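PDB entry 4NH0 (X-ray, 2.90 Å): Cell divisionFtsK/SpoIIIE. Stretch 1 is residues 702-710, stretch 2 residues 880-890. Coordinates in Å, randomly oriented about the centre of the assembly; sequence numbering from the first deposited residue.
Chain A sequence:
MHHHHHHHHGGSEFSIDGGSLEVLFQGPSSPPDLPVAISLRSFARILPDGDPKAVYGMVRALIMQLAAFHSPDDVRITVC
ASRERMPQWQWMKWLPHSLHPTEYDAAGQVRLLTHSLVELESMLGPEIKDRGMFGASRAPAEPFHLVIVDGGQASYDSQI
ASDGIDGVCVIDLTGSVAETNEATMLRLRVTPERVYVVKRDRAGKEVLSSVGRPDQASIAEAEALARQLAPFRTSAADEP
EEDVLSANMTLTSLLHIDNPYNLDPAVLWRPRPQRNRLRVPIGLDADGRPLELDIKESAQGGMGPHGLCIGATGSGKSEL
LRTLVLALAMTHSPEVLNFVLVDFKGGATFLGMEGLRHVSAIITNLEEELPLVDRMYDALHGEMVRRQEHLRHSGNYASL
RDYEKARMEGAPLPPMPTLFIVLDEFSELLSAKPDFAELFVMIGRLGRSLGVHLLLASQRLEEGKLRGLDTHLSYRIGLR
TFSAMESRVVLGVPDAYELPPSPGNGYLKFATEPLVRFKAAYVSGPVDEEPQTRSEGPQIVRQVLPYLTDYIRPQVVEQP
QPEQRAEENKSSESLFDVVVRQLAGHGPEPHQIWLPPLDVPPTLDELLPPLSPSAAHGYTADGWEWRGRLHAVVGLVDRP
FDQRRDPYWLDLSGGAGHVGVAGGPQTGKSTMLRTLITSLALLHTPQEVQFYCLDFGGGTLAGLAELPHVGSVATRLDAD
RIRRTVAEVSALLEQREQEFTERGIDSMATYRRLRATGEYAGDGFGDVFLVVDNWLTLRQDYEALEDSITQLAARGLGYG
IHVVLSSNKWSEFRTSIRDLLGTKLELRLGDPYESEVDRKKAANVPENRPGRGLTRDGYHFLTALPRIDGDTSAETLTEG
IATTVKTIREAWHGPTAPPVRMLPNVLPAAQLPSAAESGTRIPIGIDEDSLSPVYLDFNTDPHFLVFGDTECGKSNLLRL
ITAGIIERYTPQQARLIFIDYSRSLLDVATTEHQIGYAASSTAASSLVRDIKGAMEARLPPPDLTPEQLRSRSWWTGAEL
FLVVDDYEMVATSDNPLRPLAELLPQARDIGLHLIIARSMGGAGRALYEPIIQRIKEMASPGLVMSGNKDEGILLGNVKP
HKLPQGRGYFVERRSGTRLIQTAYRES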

# COMPACT_ATOMS: atom_id res chain seq x y z
N ALA A 702 10.10 2.10 10.60
CA ALA A 702 10.63 2.30 11.94
C ALA A 702 10.14 3.61 12.56
O ALA A 702 10.27 3.81 13.77
CB ALA A 702 12.15 2.28 11.91
N GLY A 703 9.57 4.48 11.74
CA GLY A 703 9.04 5.74 12.22
C GLY A 703 7.73 5.57 12.98
O GLY A 703 7.35 6.43 13.77
N LEU A 704 7.05 4.46 12.74
CA LEU A 704 5.78 4.17 13.38
C LEU A 704 5.95 3.25 14.59
O LEU A 704 4.97 2.81 15.18
CB LEU A 704 4.80 3.55 12.39
CG LEU A 704 4.45 4.36 11.15
CD1 LEU A 704 3.50 3.58 10.25
CD2 LEU A 704 3.84 5.69 11.54
N ALA A 705 7.20 2.97 14.94
CA ALA A 705 7.50 2.01 16.00
C ALA A 705 6.99 2.45 17.37
O ALA A 705 6.77 1.63 18.25
CB ALA A 705 9.00 1.76 16.06
N GLU A 706 6.81 3.76 17.54
CA GLU A 706 6.38 4.30 18.82
C GLU A 706 4.86 4.36 18.93
O GLU A 706 4.32 4.80 19.95
CB GLU A 706 6.99 5.68 19.06
CG GLU A 706 8.50 5.67 19.20
CD GLU A 706 9.07 7.04 19.48
OE1 GLU A 706 8.65 7.67 20.47
OE2 GLU A 706 9.95 7.49 18.71
N LEU A 707 4.17 3.94 17.88
CA LEU A 707 2.72 3.83 17.92
C LEU A 707 2.30 2.80 18.95
O LEU A 707 2.95 1.77 19.10
CB LEU A 707 2.16 3.45 16.55
CG LEU A 707 1.85 4.58 15.57
CD1 LEU A 707 1.46 4.01 14.22
CD2 LEU A 707 0.74 5.46 16.11
N PRO A 708 1.21 3.08 19.68
CA PRO A 708 0.70 2.10 20.65
C PRO A 708 0.05 0.91 19.96
O PRO A 708 -0.21 -0.11 20.59
CB PRO A 708 -0.32 2.91 21.45
CG PRO A 708 -0.78 3.96 20.50
CD PRO A 708 0.42 4.32 19.67
N HIS A 709 -0.20 1.04 18.66
CA HIS A 709 -0.83 -0.02 17.88
C HIS A 709 0.18 -1.05 17.39
O HIS A 709 -0.17 -2.21 17.16
CB HIS A 709 -1.59 0.57 16.69
CG HIS A 709 -2.68 1.51 17.08
ND1 HIS A 709 -2.44 2.80 17.52
CD2 HIS A 709 -4.03 1.36 17.09
CE1 HIS A 709 -3.59 3.40 17.78
NE2 HIS A 709 -4.57 2.55 17.54
N VAL A 710 1.43 -0.64 17.22
CA VAL A 710 2.47 -1.56 16.78
C VAL A 710 3.14 -2.22 17.97
O VAL A 710 3.18 -1.65 19.07
CB VAL A 710 3.53 -0.86 15.91
CG1 VAL A 710 2.86 -0.08 14.78
CG2 VAL A 710 4.39 0.06 16.75
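Stretch 2 880-890: GIATTVKTIRE

Residues 880-890 form a continuous stretch of helix that lies against the irregular segment 702-710, in which a short 3-10 segment at Ala702 and Gly703 is followed by a type I beta turn from Leu704 to Leu707, closed by the hydrogen bond from Leu707 N to Leu704 O (3.0 Å). The two stretches run in the same general sense: Gly703 lies nearest Ala882 (CA to CA 6.9 Å), Leu707 nearest Val885 (5.7 Å) and Pro708 nearest Arg889 (5.8 Å). Ile881, Val885 and Ile888, spaced about one helical turn apart, all direct their CA-to-CB bonds toward the loop.

Val885 covers the most surface and fits against the turn. Its CG2 approaches Leu704 CD2 at 3.7 Å and Gly703 O at 3.8 Å, while its CG1 lies 3.6 Å from Leu707 N and 3.9 Å from Leu707 CG. The backbone of the turn is thus part of the packing surface. One helical turn earlier, Ile881 CG2 meets the same Leu704 CD2 at 3.7 Å. Although the CA-to-CB bond of Leu707 points away from the helix, the end of its side chain comes nearer, bringing Leu707 CD2 to 3.8 Å from Ile888 CD1. Ile888 CG2 also lies 3.7 Å from His709 CE1, at the edge of the imidazole, and 4.2 Å from Pro708 CG.

Arg889 borders this apolar contact on a more exposed side. Its CD packs 3.4 Å from Glu706 O, and its CA lies 4.0 Å from Pro708 CD. Glu706 OE1 sits over one face of the guanidinium, 3.8 Å from Arg889 NH1, in a long salt bridge; no N-H points at the oxygen, so the attraction is between charges alone. With no hydrogen bond between the stretches, the association rests chiefly on apolar packing.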

# COMPACT_ATOMS: atom_id res chain seq x y z
N GLY A 880 6.36 15.31 9.71
CA GLY A 880 4.92 15.15 9.81
C GLY A 880 4.51 13.87 10.50
O GLY A 880 3.69 13.89 11.42
N ILE A 881 5.09 12.76 10.07
CA ILE A 881 4.78 11.45 10.63
C ILE A 881 5.08 11.40 12.13
O ILE A 881 4.29 10.88 12.92
CB ILE A 881 5.58 10.33 9.93
CG1 ILE A 881 5.24 10.30 8.43
CG2 ILE A 881 5.29 8.98 10.56
CD1 ILE A 881 5.97 9.22 7.67
N ALA A 882 6.23 11.96 12.51
CA ALA A 882 6.67 11.95 13.90
C ALA A 882 5.69 12.67 14.82
O ALA A 882 5.55 12.31 15.99
CB ALA A 882 8.05 12.57 14.02
N THR A 883 5.02 13.69 14.29
CA THR A 883 4.06 14.46 15.07
C THR A 883 2.72 13.73 15.19
O THR A 883 2.02 13.87 16.19
CB THR A 883 3.82 15.85 14.46
OG1 THR A 883 3.48 15.71 13.07
CG2 THR A 883 5.06 16.71 14.59
N THR A 884 2.38 12.95 14.17
CA THR A 884 1.15 12.17 14.19
C THR A 884 1.23 11.06 15.23
O THR A 884 0.31 10.88 16.04
CB THR A 884 0.85 11.54 12.82
OG1 THR A 884 1.86 10.58 12.50
CG2 THR A 884 0.81 12.61 11.74
N VAL A 885 2.33 10.32 15.21
CA VAL A 885 2.57 9.24 16.16
C VAL A 885 2.58 9.78 17.59
O VAL A 885 2.02 9.17 18.50
CB VAL A 885 3.91 8.53 15.88
CG1 VAL A 885 4.13 7.40 16.87
CG2 VAL A 885 3.93 8.01 14.46
N LYS A 886 3.20 10.94 17.77
CA LYS A 886 3.25 11.60 19.06
C LYS A 886 1.85 11.92 19.57
O LYS A 886 1.57 11.79 20.76
CB LYS A 886 4.08 12.89 18.97
CG LYS A 886 4.26 13.61 20.29
CD LYS A 886 4.91 14.97 20.10
CE LYS A 886 5.21 15.63 21.44
NZ LYS A 886 4.07 15.50 22.38
N THR A 887 0.97 12.31 18.66
CA THR A 887 -0.39 12.69 19.01
C THR A 887 -1.21 11.48 19.45
O THR A 887 -1.96 11.55 20.42
CB THR A 887 -1.10 13.39 17.84
OG1 THR A 887 -0.25 14.42 17.31
CG2 THR A 887 -2.41 14.00 18.29
N ILE A 888 -1.08 10.39 18.71
CA ILE A 888 -1.85 9.18 18.98
C ILE A 888 -1.41 8.50 20.28
O ILE A 888 -2.24 8.04 21.06
CB ILE A 888 -1.74 8.17 17.82
CG1 ILE A 888 -2.16 8.82 16.51
CG2 ILE A 888 -2.60 6.94 18.10
CD1 ILE A 888 -2.07 7.90 15.32
N ARG A 889 -0.10 8.44 20.49
CA ARG A 889 0.45 7.78 21.67
C ARG A 889 0.04 8.50 22.96
O ARG A 889 -0.38 7.87 23.92
CB ARG A 889 1.97 7.71 21.59
CG ARG A 889 2.61 6.87 22.69
CD ARG A 889 4.12 6.87 22.60
NE ARG A 889 4.71 8.14 23.00
CZ ARG A 889 5.16 9.06 22.15
NH1 ARG A 889 5.10 8.84 20.85
NH2 ARG A 889 5.68 10.19 22.61
N GLU A 890 0.15 9.82 22.95
CA GLU A 890 -0.15 10.63 24.13
C GLU A 890 -1.65 10.71 24.40
O GLU A 890 -2.07 11.11 25.48
CB GLU A 890 0.44 12.03 23.98
CG GLU A 890 1.96 12.07 24.00
CD GLU A 890 2.51 13.47 23.79
OE1 GLU A 890 1.71 14.38 23.50
OE2 GLU A 890 3.74 13.65 23.91